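GCN5-related N-acetyltransferase (Kribbella flavida, PDB 4MY0) probably transfers an acetyl group from acetyl-coenzyme A to an amine, possibly that of an aminoglycoside, as a member of the GNAT superfamily. Local coordinates at the interface of chains A and B and the interface of chains A and C. Coordinates in Å, arbitrary orientation; residue numbers count along the deposited sequence, not the author numbering. Chains: chain A/B/C, GCN5-related N-acetyltransferase.

Contact 1: the interface of chains A and B. Residues chain A 136, 277-279; chain B 270-273.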
loop_
_atom_site.group_PDB
_atom_site.type_symbol
_atom_site.label_atom_id
_atom_site.label_comp_id
_atom_site.label_asym_id
_atom_site.label_seq_id
_atom_site.Cartn_x
_atom_site.Cartn_y
_atom_site.Cartn_z
ATOM N N PHE A 136 17.966 21.301 -18.582
ATOM C CA PHE A 136 18.210 19.860 -18.423
ATOM C C PHE A 136 19.217 19.370 -19.455
ATOM O O PHE A 136 19.095 19.675 -20.641
ATOM C CB PHE A 136 16.913 19.051 -18.531
ATOM C CG PHE A 136 16.013 19.178 -17.323
ATOM C CD1 PHE A 136 16.515 19.004 -16.041
ATOM C CD2 PHE A 136 14.664 19.482 -17.477
ATOM C CE1 PHE A 136 15.673 19.124 -14.908
ATOM C CE2 PHE A 136 13.823 19.593 -16.374
ATOM C CZ PHE A 136 14.330 19.423 -15.086
ATOM N N VAL A 277 14.030 7.731 -12.894
ATOM C CA VAL A 277 14.693 8.542 -13.902
ATOM C C VAL A 277 14.722 9.971 -13.359
ATOM O O VAL A 277 13.670 10.604 -13.222
ATOM C CB VAL A 277 13.939 8.480 -15.261
ATOM C CG1 VAL A 277 14.638 9.338 -16.314
ATOM C CG2 VAL A 277 13.794 7.025 -15.745
ATOM N N GLN A 278 15.913 10.456 -13.012
ATOM C CA GLN A 278 16.088 11.842 -12.564
ATOM C C GLN A 278 16.821 12.643 -13.641
ATOM O O GLN A 278 17.513 12.065 -14.486
ATOM C CB GLN A 278 16.922 11.900 -11.276
ATOM C CG GLN A 278 16.197 11.504 -10.004
ATOM C CD GLN A 278 17.161 11.192 -8.857
ATOM O OE1 GLN A 278 18.010 10.302 -8.963
ATOM N NE2 GLN A 278 17.030 11.924 -7.764
ATOM N N ARG A 279 16.675 13.967 -13.592
ATOM C CA ARG A 279 17.321 14.870 -14.539
ATOM C C ARG A 279 18.177 15.882 -13.813
ATOM O O ARG A 279 17.795 16.380 -12.753
ATOM C CB ARG A 279 16.260 15.633 -15.329
ATOM C CG ARG A 279 15.447 14.740 -16.243
ATOM C CD ARG A 279 14.171 15.447 -16.768
ATOM N NE ARG A 279 13.388 14.432 -17.454
ATOM C CZ ARG A 279 12.668 13.515 -16.816
ATOM N NH1 ARG A 279 12.598 13.525 -15.485
ATOM N NH2 ARG A 279 12.012 12.591 -17.503
ATOM N N GLU B 270 9.147 18.837 -13.339
ATOM C CA GLU B 270 9.791 17.674 -13.927
ATOM C C GLU B 270 8.864 16.452 -13.829
ATOM O O GLU B 270 8.121 16.307 -12.860
ATOM C CB GLU B 270 11.119 17.437 -13.187
ATOM C CG GLU B 270 12.006 16.362 -13.769
ATOM C CD GLU B 270 13.289 16.143 -12.955
ATOM O OE1 GLU B 270 13.930 15.078 -13.133
ATOM O OE2 GLU B 270 13.667 17.036 -12.152
ATOM N N ALA B 271 8.873 15.606 -14.855
ATOM C CA ALA B 271 8.169 14.316 -14.815
ATOM C C ALA B 271 8.524 13.570 -13.529
ATOM O O ALA B 271 9.655 13.702 -13.035
ATOM C CB ALA B 271 8.567 13.474 -16.017
ATOM N N ASP B 272 7.590 12.777 -12.999
ATOM C CA ASP B 272 7.861 12.036 -11.756
ATOM C C ASP B 272 9.114 11.200 -11.928
ATOM O O ASP B 272 9.366 10.677 -13.028
ATOM C CB ASP B 272 6.694 11.111 -11.386
ATOM C CG ASP B 272 6.703 10.726 -9.899
ATOM O OD1 ASP B 272 7.510 9.854 -9.490
ATOM O OD2 ASP B 272 5.903 11.309 -9.129
ATOM N N LYS B 273 9.897 11.076 -10.859
ATOM C CA LYS B 273 11.080 10.220 -10.861
ATOM C C LYS B 273 10.724 8.779 -11.269
ATOM O O LYS B 273 11.507 8.112 -11.969
ATOM C CB LYS B 273 11.759 10.246 -9.476
ATOM C CG LYS B 273 12.960 9.303 -9.368
ATOM C CD LYS B 273 13.754 9.490 -8.055
ATOM C CE LYS B 273 12.918 9.230 -6.826
ATOM N NZ LYS B 273 13.750 9.304 -5.580
HETATM O O HOH W 1 11.372 10.987 -14.896
HETATM O O HOH W 2 15.854 15.813 -10.990
#
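A:Arg279 and B:Glu270 carry this patch of the two-fold interface between chains A and B. The pairing is that of the deposited assembly and may not be the functional one. Strand 274-284 of chain A meets the loop 270-273 of chain B. The two side chains slant across each other, with guanidinium and carboxylate planes 82° apart. The contact is therefore a one-oxygen salt bridge, not a parallel pairing. A:Arg279 NH1 donates to the carboxylate oxygen B:Glu270 OE1 at 3.1 Å. The oxygen lies in the guanidinium plane and uses its anti lone pair. B:Glu270 CG stands anti to the backbone N (chi1 -173°), and its extended chain carries the carboxylate over to the strand. There OE1 also takes a weak bond from the backbone A:Arg279 N.

The arginine is held from its own chain as well. Its CD sits 4.0 Å above the ring plane of A:Phe136, over the centre. That ring turns its rim atom CZ toward B:Glu270 OE2, 3.8 Å away. Water 1 links A:Arg279 NH1 and NH2 to the backbone oxygens A:Val277 O and B:Asp272 O. With an alanine in place of A:Arg279, the B:Glu270 carboxylate is likely to lose its charged mate, and water 1 would probably be held less firmly.

Further along, A:Gln278 and B:Lys273 run side by side and point the same way. Their aliphatic parts touch, A:Gln278 CG to B:Lys273 CD at 3.7 Å. A backbone bond, A:Val277 N to B:Lys273 O at 2.7 Å, ties the two chains here. Water 2 bridges at the other end, 2.8 Å from B:Glu270 OE2 and 2.7 Å from A:Arg279 O.

Contact 2: the interface of chains A and C. Residues chain A 218, 249; chain C 28-29, 124.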
loop_
_atom_site.group_PDB
_atom_site.type_symbol
_atom_site.label_atom_id
_atom_site.label_comp_id
_atom_site.label_asym_id
_atom_site.label_seq_id
_atom_site.Cartn_x
_atom_site.Cartn_y
_atom_site.Cartn_z
ATOM N N TRP A 218 24.006 -1.670 1.344
ATOM C CA TRP A 218 22.626 -2.024 1.655
ATOM C C TRP A 218 21.710 -0.820 1.453
ATOM O O TRP A 218 22.103 0.316 1.707
ATOM C CB TRP A 218 22.514 -2.475 3.116
ATOM C CG TRP A 218 23.153 -3.806 3.352
ATOM C CD1 TRP A 218 24.389 -4.051 3.908
ATOM C CD2 TRP A 218 22.592 -5.086 3.037
ATOM N NE1 TRP A 218 24.624 -5.414 3.948
ATOM C CE2 TRP A 218 23.539 -6.068 3.419
ATOM C CE3 TRP A 218 21.389 -5.497 2.463
ATOM C CZ2 TRP A 218 23.304 -7.431 3.256
ATOM C CZ3 TRP A 218 21.158 -6.859 2.296
ATOM C CH2 TRP A 218 22.112 -7.806 2.690
ATOM N N ILE A 249 19.663 -13.368 0.966
ATOM C CA ILE A 249 19.140 -12.374 1.901
ATOM C C ILE A 249 18.456 -11.220 1.160
ATOM O O ILE A 249 17.353 -10.823 1.509
ATOM C CB ILE A 249 20.252 -11.807 2.805
ATOM C CG1 ILE A 249 20.942 -12.943 3.571
ATOM C CG2 ILE A 249 19.662 -10.774 3.798
ATOM C CD1 ILE A 249 19.997 -13.664 4.566
ATOM N N SER C 28 26.815 -9.658 4.777
ATOM C CA SER C 28 25.960 -10.832 4.634
ATOM C C SER C 28 24.508 -10.553 5.043
ATOM O O SER C 28 23.577 -10.889 4.308
ATOM C CB SER C 28 26.516 -11.986 5.466
ATOM O OG SER C 28 27.771 -12.378 4.963
ATOM N N PHE C 29 24.329 -9.926 6.202
ATOM C CA PHE C 29 22.998 -9.717 6.773
ATOM C C PHE C 29 22.577 -8.266 6.814
ATOM O O PHE C 29 21.387 -7.980 6.866
ATOM C CB PHE C 29 22.928 -10.260 8.209
ATOM C CG PHE C 29 23.074 -11.756 8.299
ATOM C CD1 PHE C 29 23.582 -12.347 9.445
ATOM C CD2 PHE C 29 22.697 -12.569 7.240
ATOM C CE1 PHE C 29 23.714 -13.737 9.536
ATOM C CE2 PHE C 29 22.825 -13.966 7.326
ATOM C CZ PHE C 29 23.330 -14.539 8.475
ATOM N N ALA C 124 18.569 -19.692 5.194
ATOM C CA ALA C 124 18.209 -18.590 4.290
ATOM C C ALA C 124 18.093 -19.128 2.865
ATOM O O ALA C 124 17.344 -18.609 2.054
ATOM C CB ALA C 124 19.237 -17.485 4.357
#
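A:Ile249 packs against C:Ser28, C:Phe29 and C:Ala124. The chain C residues belong to a GNAT fold, and C:Ala124 is an acetyl-CoA-binding residue. A:Ile249 lies in the loop after the 3-10 helix 245-248, and this residue also borders a bound acetyl-coenzyme A in the crystal. The pairing of chains A and C may be a contact of the crystal or the deposited assembly; the structure alone does not show that it is biological.

The closer packing is around the isoleucine. A:Ile249 CG1 sits 3.4 Å from the backbone carbonyl oxygen C:Ser28 O. CG1 is anti to the carbonyl carbon of its own residue (chi1 -57°), and this sends the longer branch, ending in CD1, toward chain C. CD1 meets two groups there. It lies 3.9 Å from the methyl C:Ala124 CB and 4.0 Å from C:Phe29 CD2. The isoleucine approaches the phenyl ring at an angle, touching it through CD2 and CE2. The shorter branch, A:Ile249 CG2, is farther from C:Ser28 O, at 3.9 Å.

A:Trp218 makes the looser side. It hides little surface, 8 Å² against 43 Å² for A:Ile249. The six-membered part of the indole does the touching, with A:Trp218 CZ2 3.6 Å from C:Ser28 O. One indole face has C:Phe29 O 4.1 Å above its plane, offset toward the rim.

The centres of the C-alpha atoms of contact 1 and contact 2 are about 31 Å apart, and the contacts share no residue. Chain A takes part in both. It offers strand 274-284 and A:Phe136 of strand 135-146 to chain B, and strand 212-219 with the loop at A:Ile249 to chain C. Contact 1 belongs to a two-fold interface, so it recurs with the chains exchanged. The interface of contact 2 is not an exact two-fold. Together they let one subunit join two neighbours at separate surfaces, as fits the deposited six-copy assembly. That hexamer may or may not be the functional form.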